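Side-chain contacts in transcriptional regulator, ROK family (Vibrio cholerae O1 biovar eltor, PDB 1Z05), which probably binds DNA as a transcriptional regulator of carbohydrate metabolism, being a zinc-containing ROK-family homolog of Escherichia coli Mlc: residues I48-P53 with A416-L421; A123-G128 with Q404-G409; W221-K226 with G409-K414; V366-K371 with L396-F401. All coordinates share one frame; numbering follows the deposited sequence. Where two conformers were deposited one is given.

Interaction 1: I48-P53 with A416-L421; sequences IDQKGP and ALYDGL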
loop_
_atom_site.group_PDB
_atom_site.type_symbol
_atom_site.label_atom_id
_atom_site.label_comp_id
_atom_site.label_asym_id
_atom_site.label_seq_id
_atom_site.Cartn_x
_atom_site.Cartn_y
_atom_site.Cartn_z
ATOM N N ILE A 48 -11.769 22.454 9.337
ATOM C CA ILE A 48 -11.546 23.774 9.933
ATOM C C ILE A 48 -10.164 24.341 9.565
ATOM O O ILE A 48 -10.034 25.527 9.220
ATOM C CB ILE A 48 -11.718 23.723 11.472
ATOM C CG1 ILE A 48 -13.151 23.335 11.825
ATOM C CG2 ILE A 48 -11.400 25.069 12.102
ATOM C CD1 ILE A 48 -13.347 22.919 13.261
ATOM N N ASP A 49 -9.145 23.488 9.619
ATOM C CA ASP A 49 -7.778 23.895 9.305
ATOM C C ASP A 49 -7.663 24.366 7.851
ATOM O O ASP A 49 -7.042 25.397 7.563
ATOM C CB ASP A 49 -6.807 22.741 9.590
ATOM C CG ASP A 49 -5.353 23.186 9.641
ATOM O OD1 ASP A 49 -5.079 24.344 10.023
ATOM O OD2 ASP A 49 -4.478 22.366 9.302
ATOM N N GLN A 50 -8.279 23.618 6.946
ATOM C CA GLN A 50 -8.155 23.886 5.519
ATOM C C GLN A 50 -9.194 24.858 4.963
ATOM O O GLN A 50 -8.956 25.488 3.935
ATOM C CB GLN A 50 -8.179 22.567 4.739
ATOM C CG GLN A 50 -6.920 21.732 4.942
ATOM C CD GLN A 50 -6.956 20.384 4.239
ATOM O OE1 GLN A 50 -8.022 19.888 3.862
ATOM N NE2 GLN A 50 -5.780 19.772 4.080
ATOM N N LYS A 51 -10.337 24.986 5.636
ATOM C CA LYS A 51 -11.456 25.769 5.094
ATOM C C LYS A 51 -11.974 26.878 6.013
ATOM O O LYS A 51 -12.806 27.675 5.591
ATOM C CB LYS A 51 -12.624 24.848 4.711
ATOM C CG LYS A 51 -12.423 24.049 3.444
ATOM C CD LYS A 51 -13.621 23.147 3.200
ATOM C CE LYS A 51 -13.402 22.225 2.007
ATOM N NZ LYS A 51 -12.275 21.258 2.227
ATOM N N GLY A 52 -11.500 26.931 7.259
ATOM C CA GLY A 52 -11.938 27.975 8.205
ATOM C C GLY A 52 -11.578 29.379 7.721
ATOM O O GLY A 52 -10.627 29.531 6.961
ATOM N N PRO A 53 -12.337 30.415 8.142
ATOM C CA PRO A 53 -13.503 30.384 9.027
ATOM C C PRO A 53 -14.670 29.652 8.381
ATOM O O PRO A 53 -15.000 29.905 7.217
ATOM C CB PRO A 53 -13.842 31.865 9.232
ATOM C CG PRO A 53 -13.205 32.578 8.093
ATOM C CD PRO A 53 -12.004 31.785 7.708
ATOM N N ALA A 416 -1.191 13.307 12.494
ATOM C CA ALA A 416 -1.769 12.831 13.771
ATOM C C ALA A 416 -2.898 13.734 14.278
ATOM O O ALA A 416 -3.795 13.260 14.967
ATOM C CB ALA A 416 -0.699 12.686 14.855
ATOM N N LEU A 417 -2.839 15.024 13.945
ATOM C CA LEU A 417 -3.960 15.951 14.198
ATOM C C LEU A 417 -5.166 15.583 13.310
ATOM O O LEU A 417 -6.285 15.442 13.796
ATOM C CB LEU A 417 -3.539 17.408 13.952
ATOM C CG LEU A 417 -2.528 18.017 14.940
ATOM C CD1 LEU A 417 -1.963 19.320 14.429
ATOM C CD2 LEU A 417 -3.130 18.234 16.333
ATOM N N TYR A 418 -4.912 15.413 12.018
ATOM C CA TYR A 418 -5.942 15.026 11.052
ATOM C C TYR A 418 -6.533 13.626 11.302
ATOM O O TYR A 418 -7.705 13.381 11.006
ATOM C CB TYR A 418 -5.386 15.104 9.639
ATOM C CG TYR A 418 -5.102 16.505 9.135
ATOM C CD1 TYR A 418 -5.428 17.642 9.893
ATOM C CD2 TYR A 418 -4.532 16.693 7.881
ATOM C CE1 TYR A 418 -5.170 18.927 9.410
ATOM C CE2 TYR A 418 -4.279 17.968 7.387
ATOM C CZ TYR A 418 -4.595 19.073 8.153
ATOM O OH TYR A 418 -4.333 20.319 7.636
ATOM N N ASP A 419 -5.722 12.708 11.823
ATOM C CA ASP A 419 -6.222 11.389 12.192
ATOM C C ASP A 419 -6.999 11.470 13.507
ATOM O O ASP A 419 -7.726 10.541 13.852
ATOM C CB ASP A 419 -5.082 10.366 12.296
ATOM C CG ASP A 419 -4.461 10.022 10.941
ATOM O OD1 ASP A 419 -5.030 10.389 9.888
ATOM O OD2 ASP A 419 -3.387 9.379 10.934
ATOM N N GLY A 420 -6.839 12.585 14.226
ATOM C CA GLY A 420 -7.552 12.835 15.480
ATOM C C GLY A 420 -6.831 12.303 16.707
ATOM O O GLY A 420 -7.199 12.636 17.841
ATOM N N LEU A 421 -5.805 11.478 16.487
ATOM C CA LEU A 421 -5.032 10.888 17.585
ATOM C C LEU A 421 -4.474 11.952 18.541
ATOM O O LEU A 421 -4.652 11.865 19.759
ATOM C CB LEU A 421 -3.894 10.008 17.039
ATOM C CG LEU A 421 -3.167 9.055 18.006
ATOM C CD1 LEU A 421 -2.687 7.798 17.283
ATOM C CD2 LEU A 421 -1.997 9.725 18.728
#
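Tyr418 and Asp49 join the last part of helix 407-418 to the end of helix 35-51, consistent with a contact between the ROK body and the N-terminal helical region, where the DNA-binding domain probably lies, as in Mlc-like regulators. The tight part is a single polar point: the phenol hydroxyl Tyr418 OH donates to Asp49 OD2 over 2.6 Å. The oxygen lies at the ring's edge, close to its plane, while the carboxylate is turned 63° from the ring. Asp49 CG stands anti to its own N (chi1 -165°), which swings the acid out toward the tyrosine; the two side chains cross nearly at right angles. The same OD2 also forms a salt bridge with Lys414, one turn back from Tyr418, and OD1 bonds Thr103, so the carboxylate is fixed through both oxygens. This would probably favour its charged form. The loose side belongs to exposed Gln50. Its extended chain passes the phenol with only distant contacts, the nearest being Gln50 NE2 to Tyr418 OH at 3.9 Å. Tyr45 and Lys46, earlier on helix 35-51, also touch the tyrosine. At Asp49 OD2 the hydroxyl arrives on the anti side, 20° out of the carboxylate plane.

Interaction 2: A123-G128 with Q404-G409; sequences ALHELG and QATMPG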
loop_
_atom_site.group_PDB
_atom_site.type_symbol
_atom_site.label_atom_id
_atom_site.label_comp_id
_atom_site.label_asym_id
_atom_site.label_seq_id
_atom_site.Cartn_x
_atom_site.Cartn_y
_atom_site.Cartn_z
ATOM N N ALA A 123 14.387 20.533 16.873
ATOM C CA ALA A 123 13.776 21.777 16.439
ATOM C C ALA A 123 12.456 21.963 17.159
ATOM O O ALA A 123 11.723 21.002 17.389
ATOM C CB ALA A 123 13.566 21.784 14.930
ATOM N N LEU A 124 12.168 23.199 17.534
ATOM C CA LEU A 124 10.858 23.557 18.057
ATOM C C LEU A 124 10.051 24.153 16.910
ATOM O O LEU A 124 10.520 25.076 16.232
ATOM C CB LEU A 124 10.999 24.555 19.215
ATOM C CG LEU A 124 9.727 25.147 19.837
ATOM C CD1 LEU A 124 8.956 24.106 20.640
ATOM C CD2 LEU A 124 10.091 26.343 20.709
ATOM N N HIS A 125 8.849 23.611 16.693
ATOM C CA HIS A 125 7.948 24.083 15.635
ATOM C C HIS A 125 6.667 24.639 16.237
ATOM O O HIS A 125 6.238 24.194 17.311
ATOM C CB HIS A 125 7.498 22.908 14.753
ATOM C CG HIS A 125 8.529 22.385 13.799
ATOM N ND1 HIS A 125 9.675 21.743 14.213
ATOM C CD2 HIS A 125 8.536 22.325 12.447
ATOM C CE1 HIS A 125 10.371 21.361 13.156
ATOM N NE2 HIS A 125 9.703 21.705 12.072
ATOM N N GLU A 126 6.049 25.608 15.565
ATOM C CA GLU A 126 4.669 25.963 15.884
ATOM C C GLU A 126 3.772 24.908 15.251
ATOM O O GLU A 126 4.134 24.310 14.232
ATOM C CB GLU A 126 4.291 27.390 15.436
ATOM C CG GLU A 126 4.454 27.710 13.947
ATOM C CD GLU A 126 3.206 27.426 13.097
ATOM O OE1 GLU A 126 2.058 27.531 13.605
ATOM O OE2 GLU A 126 3.384 27.117 11.899
ATOM N N LEU A 127 2.614 24.678 15.865
ATOM C CA LEU A 127 1.702 23.598 15.469
ATOM C C LEU A 127 1.380 23.522 13.963
ATOM O O LEU A 127 1.229 22.419 13.416
ATOM C CB LEU A 127 0.409 23.659 16.303
ATOM C CG LEU A 127 -0.375 22.344 16.407
ATOM C CD1 LEU A 127 0.430 21.252 17.122
ATOM C CD2 LEU A 127 -1.724 22.575 17.075
ATOM N N GLY A 128 1.270 24.679 13.309
ATOM C CA GLY A 128 1.098 24.760 11.855
ATOM C C GLY A 128 2.271 24.235 11.027
ATOM O O GLY A 128 2.134 24.039 9.813
ATOM N N GLN A 404 15.899 20.658 5.230
ATOM C CA GLN A 404 14.953 20.853 6.326
ATOM C C GLN A 404 14.718 19.487 6.953
ATOM O O GLN A 404 13.754 18.780 6.632
ATOM C CB GLN A 404 13.643 21.494 5.849
ATOM C CG GLN A 404 13.806 22.845 5.146
ATOM C CD GLN A 404 14.079 22.697 3.660
ATOM O OE1 GLN A 404 14.466 21.630 3.194
ATOM N NE2 GLN A 404 13.880 23.776 2.907
ATOM N N ALA A 405 15.632 19.124 7.843
ATOM C CA ALA A 405 15.704 17.777 8.378
ATOM C C ALA A 405 14.536 17.416 9.297
ATOM O O ALA A 405 14.254 16.234 9.498
ATOM C CB ALA A 405 17.030 17.579 9.097
ATOM N N THR A 406 13.860 18.420 9.854
ATOM C CA THR A 406 12.779 18.149 10.808
ATOM C C THR A 406 11.353 18.336 10.252
ATOM O O THR A 406 10.381 18.077 10.962
ATOM C CB THR A 406 12.948 18.910 12.150
ATOM O OG1 THR A 406 12.883 20.326 11.929
ATOM C CG2 THR A 406 14.278 18.550 12.826
ATOM N N MET A 407 11.237 18.772 8.996
ATOM C CA MET A 407 9.932 18.841 8.329
ATOM C C MET A 407 9.227 17.492 8.201
ATOM O O MET A 407 7.999 17.454 8.281
ATOM C CB MET A 407 9.998 19.537 6.960
ATOM C CG MET A 407 10.033 21.059 7.027
ATOM S SD MET A 407 8.920 21.838 8.234
ATOM C CE MET A 407 7.304 21.551 7.521
ATOM N N PRO A 408 9.982 16.390 7.957
ATOM C CA PRO A 408 9.357 15.073 8.038
ATOM C C PRO A 408 8.645 14.816 9.370
ATOM O O PRO A 408 7.545 14.286 9.371
ATOM C CB PRO A 408 10.541 14.107 7.853
ATOM C CG PRO A 408 11.503 14.868 7.017
ATOM C CD PRO A 408 11.394 16.291 7.519
ATOM N N GLY A 409 9.252 15.210 10.493
ATOM C CA GLY A 409 8.598 15.041 11.787
ATOM C C GLY A 409 7.361 15.916 11.911
ATOM O O GLY A 409 6.355 15.509 12.502
#
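With chi1 at 64°, Thr406 sets OG1 between its backbone N and carbonyl carbon, from where the hydroxyl reaches both Ala123 and His125. His125 CG lies anti to the carbonyl carbon (chi1 -75°), and the imidazole extends from strand 119-126 edge-first toward the start of helix 407-418. Thr406 OG1 meets that edge near the ring plane, 3.0 Å from the atom modelled as His125 CE1. The imidazole is probably flipped in the model; with it turned back, the threonine hydroxyl and a ring nitrogen may be hydrogen-bonded. Met407 begins by pointing away from the strand, but its chain folds back and brings the sulfur to the same ring. Met407 SD sits 4.9 Å from the His125 ring centroid and 88° off the ring normal, an edge-on sulfur-aromatic contact. Two residues before the histidine, the methyl Ala123 CB packs against Thr406 OG1 at 3.4 Å and against Thr406 CG2 at 3.9 Å. Phe110 on the neighbouring strand stacks with the imidazole, and Ser112 hydrogen-bonds to the carbonyl of Thr406, so both partners are also held by strand 108-116. Gln404 to Met407 form a type I beta turn leading into the helix. This buried seam, with helix 407-418 starting against a five-stranded mixed sheet of order 3-2-1-4-5, is characteristic of the ASKHA-type fold of ROK proteins.

Interaction 3: W221-K226 with G409-K414; sequences WALAEK and GAALIK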
loop_
_atom_site.group_PDB
_atom_site.type_symbol
_atom_site.label_atom_id
_atom_site.label_comp_id
_atom_site.label_asym_id
_atom_site.label_seq_id
_atom_site.Cartn_x
_atom_site.Cartn_y
_atom_site.Cartn_z
ATOM N N TRP A 221 9.436 11.900 5.034
ATOM C CA TRP A 221 9.718 12.927 4.050
ATOM C C TRP A 221 8.688 12.899 2.902
ATOM O O TRP A 221 8.205 13.944 2.475
ATOM C CB TRP A 221 11.159 12.764 3.556
ATOM C CG TRP A 221 11.654 13.732 2.541
ATOM C CD1 TRP A 221 11.086 14.925 2.158
ATOM C CD2 TRP A 221 12.863 13.604 1.790
ATOM N NE1 TRP A 221 11.855 15.522 1.186
ATOM C CE2 TRP A 221 12.954 14.737 0.945
ATOM C CE3 TRP A 221 13.872 12.632 1.735
ATOM C CZ2 TRP A 221 14.027 14.926 0.057
ATOM C CZ3 TRP A 221 14.940 12.822 0.849
ATOM C CH2 TRP A 221 15.007 13.962 0.028
ATOM N N ALA A 222 8.329 11.712 2.420
ATOM C CA ALA A 222 7.281 11.617 1.392
ATOM C C ALA A 222 5.968 12.239 1.890
ATOM O O ALA A 222 5.279 12.918 1.134
ATOM C CB ALA A 222 7.069 10.177 0.962
ATOM N N LEU A 223 5.637 12.005 3.161
ATOM C CA LEU A 223 4.472 12.647 3.799
ATOM C C LEU A 223 4.574 14.166 3.888
ATOM O O LEU A 223 3.582 14.858 3.652
ATOM C CB LEU A 223 4.210 12.045 5.188
ATOM C CG LEU A 223 2.935 12.476 5.938
ATOM C CD1 LEU A 223 1.668 12.085 5.178
ATOM C CD2 LEU A 223 2.897 11.913 7.352
ATOM N N ALA A 224 5.755 14.688 4.239
ATOM C CA ALA A 224 5.988 16.129 4.228
ATOM C C ALA A 224 5.816 16.739 2.842
ATOM O O ALA A 224 5.329 17.853 2.709
ATOM C CB ALA A 224 7.377 16.476 4.784
ATOM N N GLU A 225 6.226 16.015 1.809
ATOM C CA GLU A 225 6.022 16.502 0.451
ATOM C C GLU A 225 4.525 16.560 0.106
ATOM O O GLU A 225 4.070 17.492 -0.542
ATOM C CB GLU A 225 6.826 15.675 -0.558
ATOM C CG GLU A 225 8.367 15.791 -0.421
ATOM C CD GLU A 225 8.937 17.200 -0.683
ATOM O OE1 GLU A 225 8.367 17.987 -1.484
ATOM O OE2 GLU A 225 9.987 17.512 -0.080
ATOM N N LYS A 226 3.769 15.565 0.550
ATOM C CA LYS A 226 2.311 15.534 0.374
ATOM C C LYS A 226 1.550 16.604 1.196
ATOM O O LYS A 226 0.572 17.190 0.715
ATOM C CB LYS A 226 1.792 14.120 0.696
ATOM C CG LYS A 226 0.261 13.948 0.751
ATOM C CD LYS A 226 -0.419 14.315 -0.567
ATOM C CE LYS A 226 -1.943 14.332 -0.431
ATOM N NZ LYS A 226 -2.551 15.098 -1.549
ATOM N N GLY A 409 9.252 15.210 10.493
ATOM C CA GLY A 409 8.598 15.041 11.787
ATOM C C GLY A 409 7.361 15.916 11.911
ATOM O O GLY A 409 6.355 15.509 12.502
ATOM N N ALA A 410 7.438 17.116 11.336
ATOM C CA ALA A 410 6.294 18.033 11.291
ATOM C C ALA A 410 5.082 17.402 10.597
ATOM O O ALA A 410 3.951 17.561 11.057
ATOM C CB ALA A 410 6.691 19.359 10.623
ATOM N N ALA A 411 5.339 16.667 9.514
ATOM C CA ALA A 411 4.310 15.949 8.767
ATOM C C ALA A 411 3.611 14.879 9.599
ATOM O O ALA A 411 2.397 14.706 9.500
ATOM C CB ALA A 411 4.912 15.333 7.519
ATOM N N LEU A 412 4.381 14.159 10.414
ATOM C CA LEU A 412 3.832 13.145 11.313
ATOM C C LEU A 412 2.832 13.769 12.294
ATOM O O LEU A 412 1.802 13.177 12.593
ATOM C CB LEU A 412 4.950 12.469 12.128
ATOM C CG LEU A 412 6.001 11.628 11.403
ATOM C CD1 LEU A 412 6.967 11.030 12.412
ATOM C CD2 LEU A 412 5.339 10.517 10.579
ATOM N N ILE A 413 3.180 14.939 12.810
ATOM C CA ILE A 413 2.345 15.678 13.772
ATOM C C ILE A 413 1.084 16.204 13.078
ATOM O O ILE A 413 -0.023 16.034 13.585
ATOM C CB ILE A 413 3.138 16.844 14.446
ATOM C CG1 ILE A 413 4.324 16.306 15.274
ATOM C CG2 ILE A 413 2.230 17.740 15.325
ATOM C CD1 ILE A 413 3.997 15.115 16.163
ATOM N N LYS A 414 1.251 16.832 11.917
ATOM C CA LYS A 414 0.084 17.294 11.171
ATOM C C LYS A 414 -0.889 16.136 10.881
ATOM O O LYS A 414 -2.090 16.279 11.116
ATOM C CB LYS A 414 0.485 18.064 9.905
ATOM C CG LYS A 414 -0.678 18.365 8.968
ATOM C CD LYS A 414 -0.673 19.801 8.490
ATOM C CE LYS A 414 -1.542 20.665 9.404
ATOM N NZ LYS A 414 -1.291 22.124 9.248
#
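Helices 221-226 and 409-414 cross at 67°, and their axes approach to 7.9 Å. The separation is short because alanines meet at the crossing: Ala224 CA and Ala411 CA, the nearest pair of alpha carbons, are only 4.8 Å apart. The methyl of Ala411 points into the opposite helix and lies against its backbone, with Ala411 CB 3.4 Å from Ala224 N and 3.6 Å from Ala224 CA. Ala224 CB meets the same methyl at 3.9 Å, from beside the line between the helices. Leu223 flanks it: CG, anti to the backbone N (chi1 -173°), extends toward helix 409-414 and touches Ala411 CB at 3.8 Å. Beyond it, the branch Leu223 CD2 reaches over the neighbouring backbone, 3.6 Å from Ala411 O. The contact thus joins helix 217-228 to helix 407-418 within the ASKHA-type fold, close to the centre of the chain, where the two five-stranded mixed sheets lie on different sides of the pair. Leu412 starts away from helix 221-226, yet its tip returns so that Leu412 CD2 comes to 4.3 Å from Leu223 CD2. The Leu412 side chain also packs on Thr175, Phe213 and Ala215. On the face of helix 221-226 turned from the crossing, Trp221 uses its indole N-H to bond Glu225, one turn later. Glu225 OE2 accepts on its anti side, with the bond bent to 141° at the hydrogen, and both carboxylate oxygens also accept backbone N-H groups of Arg400 and Phe401.

Interaction 4: V366-K371 with L396-F401; sequences VINQAK and LVESRF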
loop_
_atom_site.group_PDB
_atom_site.type_symbol
_atom_site.label_atom_id
_atom_site.label_comp_id
_atom_site.label_asym_id
_atom_site.label_seq_id
_atom_site.Cartn_x
_atom_site.Cartn_y
_atom_site.Cartn_z
ATOM N N VAL A 366 21.076 15.722 -2.960
ATOM C CA VAL A 366 22.037 16.717 -3.442
ATOM C C VAL A 366 22.188 16.661 -4.968
ATOM O O VAL A 366 22.500 17.667 -5.612
ATOM C CB VAL A 366 23.425 16.622 -2.722
ATOM C CG1 VAL A 366 23.272 16.827 -1.217
ATOM C CG2 VAL A 366 24.109 15.299 -2.999
ATOM N N ILE A 367 21.927 15.483 -5.531
ATOM C CA ILE A 367 21.964 15.257 -6.981
ATOM C C ILE A 367 21.047 16.198 -7.785
ATOM O O ILE A 367 21.203 16.341 -9.006
ATOM C CB ILE A 367 21.645 13.770 -7.310
ATOM C CG1 ILE A 367 22.381 13.328 -8.572
ATOM C CG2 ILE A 367 20.121 13.521 -7.375
ATOM C CD1 ILE A 367 23.874 13.141 -8.363
ATOM N N ASN A 368 20.099 16.843 -7.108
ATOM C CA ASN A 368 19.251 17.845 -7.754
ATOM C C ASN A 368 20.018 19.094 -8.223
ATOM O O ASN A 368 19.488 19.902 -8.996
ATOM C CB ASN A 368 18.065 18.226 -6.866
ATOM C CG ASN A 368 16.937 17.223 -6.946
ATOM O OD1 ASN A 368 16.588 16.745 -8.028
ATOM N ND2 ASN A 368 16.347 16.902 -5.797
ATOM N N GLN A 369 21.259 19.236 -7.763
ATOM C CA GLN A 369 22.140 20.317 -8.214
ATOM C C GLN A 369 22.614 20.100 -9.654
ATOM O O GLN A 369 23.147 21.012 -10.287
ATOM C CB GLN A 369 23.321 20.483 -7.250
ATOM C CG GLN A 369 22.901 21.040 -5.887
ATOM C CD GLN A 369 23.956 20.872 -4.803
ATOM O OE1 GLN A 369 25.106 20.530 -5.078
ATOM N NE2 GLN A 369 23.560 21.115 -3.554
ATOM N N ALA A 370 22.402 18.890 -10.164
ATOM C CA ALA A 370 22.658 18.576 -11.567
ATOM C C ALA A 370 21.385 18.104 -12.281
ATOM O O ALA A 370 21.459 17.346 -13.253
ATOM C CB ALA A 370 23.759 17.521 -11.678
ATOM N N LYS A 371 20.223 18.570 -11.818
ATOM C CA LYS A 371 18.940 18.086 -12.349
ATOM C C LYS A 371 18.739 18.314 -13.848
ATOM O O LYS A 371 18.078 17.513 -14.503
ATOM C CB LYS A 371 17.742 18.609 -11.541
ATOM C CG LYS A 371 17.396 20.081 -11.699
ATOM C CD LYS A 371 16.366 20.475 -10.649
ATOM C CE LYS A 371 15.535 21.663 -11.062
ATOM N NZ LYS A 371 14.433 21.885 -10.071
ATOM N N LEU A 396 8.128 14.916 -13.562
ATOM C CA LEU A 396 9.327 14.617 -12.779
ATOM C C LEU A 396 9.819 15.914 -12.149
ATOM O O LEU A 396 10.296 16.799 -12.856
ATOM C CB LEU A 396 10.412 14.025 -13.677
ATOM C CG LEU A 396 11.613 13.349 -13.018
ATOM C CD1 LEU A 396 11.215 11.995 -12.475
ATOM C CD2 LEU A 396 12.741 13.183 -14.010
ATOM N N VAL A 397 9.686 16.051 -10.831
ATOM C CA VAL A 397 10.042 17.323 -10.192
ATOM C C VAL A 397 10.917 17.190 -8.947
ATOM O O VAL A 397 10.919 16.152 -8.266
ATOM C CB VAL A 397 8.796 18.245 -9.914
ATOM C CG1 VAL A 397 7.871 18.341 -11.132
ATOM C CG2 VAL A 397 8.022 17.798 -8.714
ATOM N N GLU A 398 11.660 18.257 -8.663
ATOM C CA GLU A 398 12.464 18.354 -7.451
ATOM C C GLU A 398 11.584 18.464 -6.196
ATOM O O GLU A 398 10.569 19.170 -6.189
ATOM C CB GLU A 398 13.413 19.560 -7.543
ATOM C CG GLU A 398 14.435 19.619 -6.420
ATOM C CD GLU A 398 15.367 20.833 -6.493
ATOM O OE1 GLU A 398 15.421 21.497 -7.552
ATOM O OE2 GLU A 398 16.054 21.113 -5.478
ATOM N N SER A 399 11.991 17.768 -5.135
ATOM C CA SER A 399 11.321 17.849 -3.843
ATOM C C SER A 399 11.486 19.251 -3.267
ATOM O O SER A 399 12.502 19.898 -3.498
ATOM C CB SER A 399 11.917 16.821 -2.873
ATOM O OG SER A 399 13.231 17.205 -2.479
ATOM N N ARG A 400 10.487 19.710 -2.517
ATOM C CA ARG A 400 10.570 20.986 -1.802
ATOM C C ARG A 400 11.626 20.951 -0.682
ATOM O O ARG A 400 12.381 21.919 -0.496
ATOM C CB ARG A 400 9.182 21.358 -1.238
ATOM C CG ARG A 400 9.137 22.529 -0.253
ATOM C CD ARG A 400 9.547 23.834 -0.875
ATOM N NE ARG A 400 9.507 24.951 0.075
ATOM C CZ ARG A 400 10.527 25.339 0.842
ATOM N NH1 ARG A 400 11.692 24.699 0.800
ATOM N NH2 ARG A 400 10.380 26.370 1.663
ATOM N N PHE A 401 11.689 19.833 0.043
ATOM C CA PHE A 401 12.582 19.732 1.193
ATOM C C PHE A 401 13.806 18.878 0.916
ATOM O O PHE A 401 13.759 17.957 0.102
ATOM C CB PHE A 401 11.827 19.198 2.423
ATOM C CG PHE A 401 10.583 19.985 2.757
ATOM C CD1 PHE A 401 10.676 21.306 3.205
ATOM C CD2 PHE A 401 9.316 19.417 2.596
ATOM C CE1 PHE A 401 9.527 22.045 3.504
ATOM C CE2 PHE A 401 8.163 20.150 2.898
ATOM C CZ PHE A 401 8.275 21.461 3.349
HETATM O O HOH W 1 16.258 17.763 -2.904
HETATM O O HOH W 2 11.992 20.577 -10.466
#
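Glu398 leaves strand 395-398 as an extended side chain and runs between Asn368 and Lys371. Its CB lies 3.6 Å from Lys371 NZ. With Glu398 CG anti to the backbone N (chi1 -171°), the chain passes over the amide of Asn368, CG meeting Asn368 ND2 at 3.4 Å. CD then rests 3.8 Å from Asn368 CB, and the carboxylate and amide planes stack, 28° apart. At the tip, OE2 faces Asn368 CB, while OE1 receives Lys371 NZ at 2.7 Å in a salt bridge that uses its anti lone pair. The lysine, extended beyond CG, comes across the glutamate at about a right angle. Two waters complete the seam: one accepts from Asn368 ND2 and donates to Ser399 OG, the other accepts from Lys371 NZ and Glu398 N. Asn368 OD1 bonds Tyr375 and ND2 also bonds the carbonyl of Ile363, which fix the amide's rotation. The contact ties strand 395-398, at the edge of its mixed sheet within this chain, to 3-10 segment 366-369 and the first residue of helix 371-385, within the beta-alpha-beta crossover from parallel strand 360-364. Pairing opposite charges here probably stabilises both ionised groups, while the amide packs on the aliphatic CG of Glu398.

Helix 407-418 runs through interactions 1, 2 and 3. Interactions 2 and 3 share Gly409, with centres about 9 Å apart, and Met407 O packs 3.7 Å from Ala224 CB. Interaction 1 lies about 14 Å from interaction 3 and about 17 Å from interaction 2, between centres, and touches the latter where Leu417 CD1 packs 3.9 Å from Leu127 CG. Interaction 4 meets interaction 3 where Trp221 CZ2 packs 3.0 Å from Phe401 O, and interaction 2 through Met407 CG, 3.7 Å from Phe401 CE1. Interactions 1 and 4 do not touch, their centres being about 30 Å apart. All four lie away from the zinc site of His269, Cys279, Cys281 and Cys286.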